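Local coordinates for monovalent Na+/H+ antiporter subunit A (Dietzia sp. DQ12-45-1b, PDB 7D3U), which probably exchanges sodium ions for protons across the bacterial cell membrane as one subunit of the large Mrp antiporter complex, at residues I79-G84 with Y236-A240; W30-L36 with G84-A89; A73-T77 with L116-L120. All blocks are in the same frame, centred on the assembly; numbering follows the deposited sequence.

Contact 1: I79-G84 with Y236-A240. With LMT (dodecyl-beta-D-maltoside), chain Z.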
loop_
_atom_site.group_PDB
_atom_site.type_symbol
_atom_site.label_atom_id
_atom_site.label_comp_id
_atom_site.label_asym_id
_atom_site.label_seq_id
_atom_site.Cartn_x
_atom_site.Cartn_y
_atom_site.Cartn_z
ATOM N N ILE B 79 -20.426 -47.504 2.989
ATOM C CA ILE B 79 -19.972 -47.482 4.375
ATOM C C ILE B 79 -20.017 -46.075 4.956
ATOM O O ILE B 79 -19.970 -45.910 6.180
ATOM C CB ILE B 79 -18.555 -48.076 4.499
ATOM C CG1 ILE B 79 -18.256 -48.446 5.948
ATOM C CG2 ILE B 79 -17.515 -47.074 4.055
ATOM C CD1 ILE B 79 -19.379 -49.190 6.629
ATOM N N VAL B 80 -20.109 -45.051 4.114
ATOM C CA VAL B 80 -20.268 -43.684 4.600
ATOM C C VAL B 80 -21.734 -43.341 4.815
ATOM O O VAL B 80 -22.125 -42.889 5.893
ATOM C CB VAL B 80 -19.599 -42.695 3.622
ATOM C CG1 VAL B 80 -20.141 -41.298 3.836
ATOM C CG2 VAL B 80 -18.097 -42.714 3.804
ATOM N N LEU B 81 -22.571 -43.563 3.799
ATOM C CA LEU B 81 -23.968 -43.161 3.886
ATOM C C LEU B 81 -24.755 -44.021 4.866
ATOM O O LEU B 81 -25.665 -43.514 5.524
ATOM C CB LEU B 81 -24.616 -43.206 2.505
ATOM C CG LEU B 81 -24.138 -42.145 1.514
ATOM C CD1 LEU B 81 -24.903 -42.250 0.211
ATOM C CD2 LEU B 81 -24.285 -40.760 2.110
ATOM N N GLY B 82 -24.429 -45.309 4.996
ATOM C CA GLY B 82 -25.129 -46.132 5.965
ATOM C C GLY B 82 -24.835 -45.718 7.393
ATOM O O GLY B 82 -25.744 -45.631 8.226
ATOM N N ILE B 83 -23.564 -45.449 7.695
ATOM C CA ILE B 83 -23.216 -44.971 9.027
ATOM C C ILE B 83 -23.803 -43.587 9.266
ATOM O O ILE B 83 -24.248 -43.276 10.374
ATOM C CB ILE B 83 -21.691 -44.986 9.226
ATOM C CG1 ILE B 83 -21.154 -46.404 9.046
ATOM C CG2 ILE B 83 -21.331 -44.469 10.603
ATOM C CD1 ILE B 83 -21.802 -47.414 9.957
ATOM N N GLY B 84 -23.849 -42.747 8.230
ATOM C CA GLY B 84 -24.491 -41.452 8.378
ATOM C C GLY B 84 -25.972 -41.570 8.682
ATOM O O GLY B 84 -26.500 -40.857 9.537
ATOM N N TYR B 236 -19.553 -40.491 13.862
ATOM C CA TYR B 236 -19.391 -40.342 12.420
ATOM C C TYR B 236 -17.930 -40.112 12.053
ATOM O O TYR B 236 -17.386 -40.796 11.180
ATOM C CB TYR B 236 -20.259 -39.198 11.905
ATOM C CG TYR B 236 -20.600 -39.325 10.442
ATOM C CD1 TYR B 236 -20.616 -40.566 9.823
ATOM C CD2 TYR B 236 -20.896 -38.208 9.677
ATOM C CE1 TYR B 236 -20.925 -40.691 8.487
ATOM C CE2 TYR B 236 -21.205 -38.324 8.339
ATOM C CZ TYR B 236 -21.218 -39.568 7.750
ATOM O OH TYR B 236 -21.525 -39.690 6.416
ATOM N N LEU B 237 -17.274 -39.164 12.725
ATOM C CA LEU B 237 -15.896 -38.812 12.405
ATOM C C LEU B 237 -14.948 -39.983 12.610
ATOM O O LEU B 237 -13.898 -40.047 11.964
ATOM C CB LEU B 237 -15.472 -37.622 13.265
ATOM C CG LEU B 237 -14.278 -36.768 12.855
ATOM C CD1 LEU B 237 -14.530 -35.331 13.260
ATOM C CD2 LEU B 237 -13.009 -37.280 13.503
ATOM N N HIS B 238 -15.292 -40.913 13.497
ATOM C CA HIS B 238 -14.434 -42.058 13.767
ATOM C C HIS B 238 -14.828 -43.304 12.990
ATOM O O HIS B 238 -13.955 -44.114 12.668
ATOM C CB HIS B 238 -14.435 -42.381 15.263
ATOM C CG HIS B 238 -13.683 -41.389 16.094
ATOM N ND1 HIS B 238 -13.768 -40.030 15.887
ATOM C CD2 HIS B 238 -12.833 -41.559 17.133
ATOM C CE1 HIS B 238 -13.005 -39.405 16.765
ATOM N NE2 HIS B 238 -12.426 -40.310 17.532
ATOM N N ALA B 239 -16.112 -43.496 12.691
ATOM C CA ALA B 239 -16.500 -44.673 11.916
ATOM C C ALA B 239 -16.141 -44.488 10.447
ATOM O O ALA B 239 -15.260 -45.175 9.923
ATOM C CB ALA B 239 -17.995 -44.950 12.080
ATOM N N ALA B 240 -16.822 -43.566 9.762
ATOM C CA ALA B 240 -16.365 -43.117 8.445
ATOM C C ALA B 240 -16.915 -41.713 8.191
ATOM O O ALA B 240 -18.008 -41.559 7.646
ATOM C CB ALA B 240 -16.798 -44.086 7.356
HETATM C C1B LMT Z . -25.520 -61.779 -5.129
HETATM C C2B LMT Z . -26.924 -61.965 -5.730
HETATM C C3B LMT Z . -27.637 -63.172 -5.090
HETATM C C4B LMT Z . -27.411 -63.198 -3.561
HETATM C C5B LMT Z . -25.893 -63.233 -3.300
HETATM C C6B LMT Z . -25.497 -64.595 -2.742
HETATM O O1B LMT Z . -25.537 -60.667 -4.292
HETATM O O2B LMT Z . -27.620 -60.811 -5.484
HETATM O O3B LMT Z . -27.278 -64.351 -5.691
HETATM O "O4'" LMT Z . -27.950 -62.078 -2.969
HETATM O O5B LMT Z . -25.119 -62.923 -4.437
HETATM O O6B LMT Z . -24.166 -64.601 -2.413
HETATM C "C1'" LMT Z . -23.342 -57.455 -3.073
HETATM C "C2'" LMT Z . -23.027 -57.875 -4.518
HETATM C "C3'" LMT Z . -24.059 -58.923 -5.019
HETATM C "C4'" LMT Z . -24.312 -60.038 -3.983
HETATM C "C5'" LMT Z . -24.511 -59.332 -2.625
HETATM C "C6'" LMT Z . -24.885 -60.250 -1.497
HETATM O "O1'" LMT Z . -22.361 -56.655 -2.569
HETATM O "O2'" LMT Z . -23.114 -56.763 -5.313
HETATM O "O3'" LMT Z . -23.635 -59.468 -6.194
HETATM O "O5'" LMT Z . -23.368 -58.616 -2.277
HETATM O "O6'" LMT Z . -23.919 -61.220 -1.472
HETATM C C1 LMT Z . -22.711 -56.025 -1.358
HETATM C C2 LMT Z . -22.424 -54.559 -1.549
HETATM C C3 LMT Z . -22.365 -53.759 -0.289
HETATM C C4 LMT Z . -21.330 -54.399 0.596
HETATM C C5 LMT Z . -21.608 -54.092 2.025
HETATM C C6 LMT Z . -21.274 -52.684 2.379
HETATM C C7 LMT Z . -21.052 -52.586 3.858
HETATM C C8 LMT Z . -21.864 -51.463 4.399
HETATM C C9 LMT Z . -22.064 -51.514 5.878
HETATM C C10 LMT Z . -22.853 -50.295 6.267
HETATM C C11 LMT Z . -24.025 -50.652 7.123
HETATM C C12 LMT Z . -24.681 -49.440 7.696
#

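Contact 2: W30-L36 with G84-A89. With LMT (dodecyl-beta-D-maltoside), chain X; LMT (dodecyl-beta-D-maltoside), chain Y.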
loop_
_atom_site.group_PDB
_atom_site.type_symbol
_atom_site.label_atom_id
_atom_site.label_comp_id
_atom_site.label_asym_id
_atom_site.label_seq_id
_atom_site.Cartn_x
_atom_site.Cartn_y
_atom_site.Cartn_z
ATOM N N TRP B 30 -34.899 -38.208 11.681
ATOM C CA TRP B 30 -35.603 -39.368 11.151
ATOM C C TRP B 30 -35.746 -39.290 9.633
ATOM O O TRP B 30 -35.464 -40.283 8.949
ATOM C CB TRP B 30 -36.974 -39.528 11.814
ATOM C CG TRP B 30 -36.919 -40.070 13.208
ATOM C CD1 TRP B 30 -37.481 -39.521 14.320
ATOM C CD2 TRP B 30 -36.272 -41.274 13.638
ATOM N NE1 TRP B 30 -37.224 -40.304 15.417
ATOM C CE2 TRP B 30 -36.486 -41.388 15.024
ATOM C CE3 TRP B 30 -35.537 -42.266 12.986
ATOM C CZ2 TRP B 30 -35.985 -42.448 15.770
ATOM C CZ3 TRP B 30 -35.043 -43.318 13.728
ATOM C CH2 TRP B 30 -35.267 -43.401 15.105
ATOM N N PRO B 31 -36.185 -38.164 9.054
ATOM C CA PRO B 31 -36.191 -38.088 7.584
ATOM C C PRO B 31 -34.806 -38.219 6.983
ATOM O O PRO B 31 -34.616 -38.989 6.034
ATOM C CB PRO B 31 -36.812 -36.713 7.309
ATOM C CG PRO B 31 -37.631 -36.437 8.497
ATOM C CD PRO B 31 -36.834 -36.977 9.638
ATOM N N LEU B 32 -33.824 -37.492 7.523
ATOM C CA LEU B 32 -32.468 -37.561 6.991
ATOM C C LEU B 32 -31.922 -38.982 7.045
ATOM O O LEU B 32 -31.297 -39.449 6.087
ATOM C CB LEU B 32 -31.558 -36.600 7.753
ATOM C CG LEU B 32 -32.018 -35.143 7.735
ATOM C CD1 LEU B 32 -31.111 -34.276 8.581
ATOM C CD2 LEU B 32 -32.073 -34.626 6.313
ATOM N N ALA B 33 -32.157 -39.689 8.152
ATOM C CA ALA B 33 -31.753 -41.089 8.231
ATOM C C ALA B 33 -32.395 -41.909 7.121
ATOM O O ALA B 33 -31.764 -42.808 6.557
ATOM C CB ALA B 33 -32.112 -41.667 9.597
ATOM N N ALA B 34 -33.651 -41.615 6.796
ATOM C CA ALA B 34 -34.344 -42.273 5.699
ATOM C C ALA B 34 -34.173 -41.545 4.376
ATOM O O ALA B 34 -34.752 -41.968 3.371
ATOM C CB ALA B 34 -35.834 -42.411 6.022
ATOM N N MET B 35 -33.401 -40.460 4.351
ATOM C CA MET B 35 -33.090 -39.744 3.123
ATOM C C MET B 35 -31.619 -39.810 2.758
ATOM O O MET B 35 -31.287 -39.794 1.572
ATOM C CB MET B 35 -33.508 -38.274 3.243
ATOM C CG MET B 35 -33.633 -37.537 1.927
ATOM S SD MET B 35 -33.864 -35.769 2.182
ATOM C CE MET B 35 -35.005 -35.776 3.561
ATOM N N LEU B 36 -30.738 -39.887 3.752
ATOM C CA LEU B 36 -29.316 -40.084 3.524
ATOM C C LEU B 36 -28.947 -41.550 3.377
ATOM O O LEU B 36 -27.892 -41.857 2.815
ATOM C CB LEU B 36 -28.516 -39.480 4.678
ATOM C CG LEU B 36 -27.060 -39.111 4.441
ATOM C CD1 LEU B 36 -26.960 -37.930 3.497
ATOM C CD2 LEU B 36 -26.415 -38.796 5.774
ATOM N N GLY B 84 -23.849 -42.747 8.230
ATOM C CA GLY B 84 -24.491 -41.452 8.378
ATOM C C GLY B 84 -25.972 -41.570 8.682
ATOM O O GLY B 84 -26.500 -40.857 9.537
ATOM N N ALA B 85 -26.658 -42.488 8.002
ATOM C CA ALA B 85 -28.077 -42.697 8.255
ATOM C C ALA B 85 -28.314 -43.234 9.659
ATOM O O ALA B 85 -29.223 -42.772 10.359
ATOM C CB ALA B 85 -28.662 -43.649 7.216
ATOM N N VAL B 86 -27.516 -44.213 10.088
ATOM C CA VAL B 86 -27.722 -44.755 11.425
ATOM C C VAL B 86 -27.372 -43.716 12.483
ATOM O O VAL B 86 -28.002 -43.667 13.547
ATOM C CB VAL B 86 -26.933 -46.066 11.607
ATOM C CG1 VAL B 86 -27.035 -46.583 13.029
ATOM C CG2 VAL B 86 -27.416 -47.109 10.622
ATOM N N VAL B 87 -26.420 -42.825 12.193
ATOM C CA VAL B 87 -26.079 -41.786 13.153
ATOM C C VAL B 87 -27.172 -40.729 13.204
ATOM O O VAL B 87 -27.448 -40.171 14.267
ATOM C CB VAL B 87 -24.704 -41.183 12.818
ATOM C CG1 VAL B 87 -24.546 -39.818 13.447
ATOM C CG2 VAL B 87 -23.603 -42.103 13.300
ATOM N N MET B 88 -27.834 -40.455 12.079
ATOM C CA MET B 88 -28.987 -39.559 12.119
ATOM C C MET B 88 -30.131 -40.177 12.912
ATOM O O MET B 88 -30.787 -39.494 13.708
ATOM C CB MET B 88 -29.450 -39.222 10.705
ATOM C CG MET B 88 -28.446 -38.436 9.902
ATOM S SD MET B 88 -27.706 -37.097 10.837
ATOM C CE MET B 88 -26.391 -36.665 9.715
ATOM N N ALA B 89 -30.383 -41.471 12.704
ATOM C CA ALA B 89 -31.430 -42.149 13.457
ATOM C C ALA B 89 -31.121 -42.175 14.947
ATOM O O ALA B 89 -32.041 -42.149 15.772
ATOM C CB ALA B 89 -31.618 -43.569 12.928
HETATM C C1 LMT X . -31.462 -46.945 9.782
HETATM C C2 LMT X . -32.489 -46.747 10.782
HETATM C C3 LMT X . -32.598 -47.265 12.052
HETATM C C4 LMT X . -33.780 -47.446 12.856
HETATM C C5 LMT X . -34.557 -46.585 13.618
HETATM C C6 LMT X . -35.178 -47.507 14.219
HETATM C C7 LMT X . -36.050 -46.627 14.663
HETATM C C8 LMT X . -37.392 -46.811 14.937
HETATM C C9 LMT X . -37.947 -47.371 16.135
HETATM C C10 LMT X . -39.076 -46.915 17.094
HETATM C C11 LMT X . -40.188 -47.934 17.414
HETATM C C12 LMT X . -41.131 -47.770 18.571
HETATM C C1 LMT Y . -36.556 -44.178 9.718
HETATM C C2 LMT Y . -37.756 -44.584 10.519
HETATM C C3 LMT Y . -38.539 -43.478 11.146
HETATM C C4 LMT Y . -39.311 -44.069 12.296
HETATM C C5 LMT Y . -39.874 -42.982 13.148
HETATM C C6 LMT Y . -40.148 -43.443 14.541
HETATM C C7 LMT Y . -40.478 -42.265 15.410
HETATM C C8 LMT Y . -41.135 -42.753 16.653
HETATM C C9 LMT Y . -41.565 -41.671 17.590
HETATM C C10 LMT Y . -42.679 -40.914 16.923
HETATM C C11 LMT Y . -43.448 -40.086 17.901
HETATM C C12 LMT Y . -42.675 -38.891 18.344
#

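Contact 3: A73-T77 with L116-L120. With LMT (dodecyl-beta-D-maltoside), chain C.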
loop_
_atom_site.group_PDB
_atom_site.type_symbol
_atom_site.label_atom_id
_atom_site.label_comp_id
_atom_site.label_asym_id
_atom_site.label_seq_id
_atom_site.Cartn_x
_atom_site.Cartn_y
_atom_site.Cartn_z
ATOM N N ALA B 73 -15.153 -47.320 -4.559
ATOM C CA ALA B 73 -16.145 -46.311 -4.223
ATOM C C ALA B 73 -17.501 -46.940 -3.939
ATOM O O ALA B 73 -18.207 -46.493 -3.037
ATOM C CB ALA B 73 -16.257 -45.283 -5.347
ATOM N N ARG B 74 -17.878 -47.988 -4.671
ATOM C CA ARG B 74 -19.178 -48.601 -4.412
ATOM C C ARG B 74 -19.261 -49.163 -3.000
ATOM O O ARG B 74 -20.359 -49.295 -2.450
ATOM C CB ARG B 74 -19.473 -49.699 -5.430
ATOM C CG ARG B 74 -20.951 -50.006 -5.552
ATOM C CD ARG B 74 -21.212 -51.264 -6.351
ATOM N NE ARG B 74 -22.589 -51.305 -6.832
ATOM C CZ ARG B 74 -23.173 -52.383 -7.338
ATOM N NH1 ARG B 74 -24.431 -52.325 -7.751
ATOM N NH2 ARG B 74 -22.501 -53.522 -7.432
ATOM N N VAL B 75 -18.118 -49.494 -2.399
ATOM C CA VAL B 75 -18.116 -49.946 -1.013
ATOM C C VAL B 75 -18.025 -48.760 -0.056
ATOM O O VAL B 75 -18.684 -48.740 0.990
ATOM C CB VAL B 75 -16.971 -50.950 -0.788
ATOM C CG1 VAL B 75 -16.788 -51.231 0.690
ATOM C CG2 VAL B 75 -17.248 -52.235 -1.539
ATOM N N PHE B 76 -17.231 -47.744 -0.403
ATOM C CA PHE B 76 -17.013 -46.654 0.542
ATOM C C PHE B 76 -18.191 -45.687 0.623
ATOM O O PHE B 76 -18.492 -45.191 1.713
ATOM C CB PHE B 76 -15.726 -45.908 0.201
ATOM C CG PHE B 76 -14.544 -46.366 1.002
ATOM C CD1 PHE B 76 -13.931 -47.573 0.723
ATOM C CD2 PHE B 76 -14.059 -45.604 2.047
ATOM C CE1 PHE B 76 -12.850 -48.003 1.461
ATOM C CE2 PHE B 76 -12.978 -46.029 2.788
ATOM C CZ PHE B 76 -12.373 -47.231 2.494
ATOM N N THR B 77 -18.875 -45.403 -0.489
ATOM C CA THR B 77 -20.110 -44.627 -0.396
ATOM C C THR B 77 -21.128 -45.330 0.485
ATOM O O THR B 77 -21.842 -44.682 1.256
ATOM C CB THR B 77 -20.720 -44.370 -1.775
ATOM O OG1 THR B 77 -21.432 -45.534 -2.215
ATOM C CG2 THR B 77 -19.676 -43.965 -2.789
ATOM N N LEU B 116 -19.170 -38.278 0.327
ATOM C CA LEU B 116 -19.632 -38.858 -0.928
ATOM C C LEU B 116 -18.879 -38.266 -2.110
ATOM O O LEU B 116 -18.465 -38.992 -3.017
ATOM C CB LEU B 116 -21.135 -38.632 -1.082
ATOM C CG LEU B 116 -21.838 -39.483 -2.132
ATOM C CD1 LEU B 116 -21.542 -40.934 -1.877
ATOM C CD2 LEU B 116 -23.330 -39.240 -2.103
ATOM N N GLY B 117 -18.689 -36.947 -2.110
ATOM C CA GLY B 117 -17.905 -36.324 -3.160
ATOM C C GLY B 117 -16.461 -36.780 -3.172
ATOM O O GLY B 117 -15.841 -36.858 -4.236
ATOM N N LEU B 118 -15.906 -37.085 -1.999
ATOM C CA LEU B 118 -14.518 -37.531 -1.940
ATOM C C LEU B 118 -14.366 -38.946 -2.478
ATOM O O LEU B 118 -13.451 -39.222 -3.260
ATOM C CB LEU B 118 -14.001 -37.438 -0.507
ATOM C CG LEU B 118 -12.625 -38.036 -0.228
ATOM C CD1 LEU B 118 -11.590 -37.469 -1.175
ATOM C CD2 LEU B 118 -12.233 -37.755 1.198
ATOM N N VAL B 119 -15.249 -39.861 -2.072
ATOM C CA VAL B 119 -15.121 -41.236 -2.544
ATOM C C VAL B 119 -15.583 -41.359 -3.989
ATOM O O VAL B 119 -15.103 -42.226 -4.729
ATOM C CB VAL B 119 -15.886 -42.199 -1.620
ATOM C CG1 VAL B 119 -15.207 -42.278 -0.267
ATOM C CG2 VAL B 119 -17.317 -41.751 -1.461
ATOM N N LEU B 120 -16.514 -40.515 -4.416
ATOM C CA LEU B 120 -16.961 -40.466 -5.809
ATOM C C LEU B 120 -16.182 -39.427 -6.602
ATOM O O LEU B 120 -16.766 -38.546 -7.227
ATOM C CB LEU B 120 -18.454 -40.178 -5.870
ATOM C CG LEU B 120 -19.380 -41.284 -5.382
ATOM C CD1 LEU B 120 -20.818 -40.902 -5.638
ATOM C CD2 LEU B 120 -19.036 -42.574 -6.085
HETATM C C1B LMT C . -20.963 -21.890 -16.750
HETATM C C2B LMT C . -20.286 -21.139 -17.924
HETATM C C3B LMT C . -19.408 -19.956 -17.447
HETATM C C4B LMT C . -19.671 -19.541 -15.973
HETATM C C5B LMT C . -21.161 -19.749 -15.621
HETATM C C6B LMT C . -22.015 -18.634 -16.228
HETATM O O1B LMT C . -20.010 -22.647 -16.044
HETATM O O2B LMT C . -19.524 -22.045 -18.614
HETATM O O3B LMT C . -19.492 -18.891 -18.311
HETATM O "O4'" LMT C . -18.878 -20.262 -15.103
HETATM O O5B LMT C . -21.703 -21.031 -15.916
HETATM O O6B LMT C . -22.783 -18.045 -15.256
HETATM C "C1'" LMT C . -21.832 -26.267 -14.944
HETATM C "C2'" LMT C . -22.536 -24.949 -14.537
HETATM C "C3'" LMT C . -21.569 -23.730 -14.555
HETATM C "C4'" LMT C . -20.367 -23.916 -15.502
HETATM C "C5'" LMT C . -20.824 -24.877 -16.631
HETATM C "C6'" LMT C . -19.862 -25.003 -17.784
HETATM O "O1'" LMT C . -20.961 -26.655 -13.965
HETATM O "O2'" LMT C . -23.602 -24.716 -15.384
HETATM O "O3'" LMT C . -21.115 -23.464 -13.295
HETATM O "O5'" LMT C . -21.074 -26.179 -16.154
HETATM O "O6'" LMT C . -18.751 -24.283 -17.433
HETATM C C1 LMT C . -21.566 -27.278 -12.859
HETATM C C2 LMT C . -20.727 -26.875 -11.686
HETATM C C3 LMT C . -19.948 -27.963 -11.030
HETATM C C4 LMT C . -20.071 -27.776 -9.543
HETATM C C5 LMT C . -18.904 -27.012 -9.024
HETATM C C6 LMT C . -18.582 -27.370 -7.612
HETATM C C7 LMT C . -18.266 -28.831 -7.517
HETATM C C8 LMT C . -17.722 -29.114 -6.164
HETATM C C9 LMT C . -17.719 -30.559 -5.795
HETATM C C10 LMT C . -17.490 -30.632 -4.314
HETATM C C11 LMT C . -17.811 -31.987 -3.778
HETATM C C12 LMT C . -16.993 -33.041 -4.435
#

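Contact 1: I79-G84 with Y236-A240
The carbonyl oxygen of Val80 takes two donors, one from its own helix and one from across the contact. Gly84 N reaches Val80 O in the regular helix bond of 2.9 Å. Tyr236 OH donates to the same Val80 O at 3.3 Å. The hydroxyl comes from above the carbonyl plane, 62° out of it, away from the lone-pair directions. This is a cross-helix tie within a transmembrane bundle of the Mrp and complex I antiporter family. Helix 71-94 meets helix 231-240 here. The short segments run roughly antiparallel, at 149°, with axes 9.9 Å apart. Helix 231-240 is followed closely by helix 243-252. Both fall largely within one predicted transmembrane span, consistent with the broken helix known in related antiporter subunits.

The tyrosine has CG anti to its own backbone nitrogen (chi1 -156°), and this carries the ring across to helix 71-94. Tyr236 CE1 comes within 3.6 Å of Gly84 N. Gly84 has no side chain; a CB there would run into Tyr236 OH. Val80 crosses the tyrosine side chain at about a right angle, with CG1 beside the hydroxyl. The other branch, Val80 CG2, lies 4.0 Å from Ala240 CB. Tyr236 also packs on Met108 and Ala112, so the ring touches helix 102-119 as well as helix 71-94. Ile79 turns its end to a detergent tail, and its CD1 is 3.6 Å from C9 of the dodecyl maltoside of chain Z. Ile83 packs against both the tyrosine and the next turn of helix 231-240. Ile83 CG2 lies at the edge of the Tyr236 ring, 4.0 Å from Tyr236 CD1, and the same methyl rests 3.7 Å from Ala239 CB.

Contact 2: W30-L36 with G84-A89
The Trp30 indole is held between detergent and protein, with Ala89 O over one face. On the opposite face, C5 of the dodecyl maltoside of chain Y sits 4.0 Å above the ring plane, over its centre. A second tail, of chain X, meets the ring at its edge. The CB of Trp30 points away from helix 71-94, yet the ring end returns to it, and Trp30 CZ3 comes 3.5 Å from Ala89 CB. With an alanine in place of Trp30, Ala89 would probably lose its aromatic cover and the chain Y tail the flat surface it lies along.

Beyond the ring, small residues set the spacing. The CA atoms of Ala33 and Ala85 are 4.0 Å apart, and the axes 7.6 Å. Ala33 CB lies against Ala85 O, while Ala85 CB lies against Ala33 O. Met88 sets its CB 3.8 Å from Ala33 CB, and its CG meets Leu32 CB. The first torsion of Leu36 (chi1 -158°) swings CG to the side opposite its amide nitrogen, and CD2 reaches the backbone of Gly84. Leu32 and Met88 continue onto helix 102-119 at Tyr105 and Met108.

Ala33 of helix 29-45 lies against Ala85 and Ala89, and the segments run nearly antiparallel (168°). Those two alanines, four residues apart, form a small-xxx-small pattern, a motif known from closely packed membrane helices.

Contact 3: A73-T77 with L116-L120
Thr77 and Val119 meet methyl to methyl, their side chains slanting across each other. Thr77 CG2 lies 3.5 Å from Val119 CG2. Leu120 comes to the same threonine methyl from another direction, at about a right angle to the Thr77 side chain, with CD2 3.6 Å from Thr77 CG2. Leu116 reaches Thr77 with its end, so that CD1 lies 3.5 Å from Thr77 CB. One threonine thus receives three apolar side chains.

The threonine torsion sorts its two branches. OG1 stands between the backbone nitrogen and the carbonyl carbon (chi1 80°), while CG2 is turned to helix 102-119. Thr77 OG1 makes a weak hydrogen bond of 3.5 Å to Ala73 O, in its own helix. The hydroxyl thus has a weak partner within its own helix, while the methyl faces the packing. Val119 also splits its branches: its CG2 meets Thr77, and Val119 CG1 lies 3.7 Å from Phe76 CB. The Phe76 ring itself leads away from the contact. One turn back, Ala73 CB packs against both Val119 O and Leu120 CD2.

The pairing runs antiparallel, Ala73 beside Val119 and Thr77 beside Leu116, close to the end of helix 102-119. Leu120 is the first residue past that helix and touches Leu69, just after strand 63-68. Helix 29-45 covers one flank, with Ile43 on Thr77 and Leu116, and Trp44 in a cation-pi contact with Arg74. Helix 243-252 closes the other side, where Tyr248 meets Phe76 and Val119.

Overall arrangement
All three contacts use helix 71-94, each with a different partner, and in all three the touching residues are buried. Contact 3 lies toward one end of the helix, contact 1 in the middle, and contact 2 further along. Contacts 1 and 2 share Gly84, and Leu81 packs on both Leu36 and Leu116, joining contact 1 to the other two. Contacts 2 and 3 do not touch, and their centres are about 17 Å apart. The chemistry differs. Contact 1 alone has a hydrogen bond between its segments, contact 2 relies on small residues and a detergent-lined tryptophan, and contact 3 is aliphatic packing around a threonine.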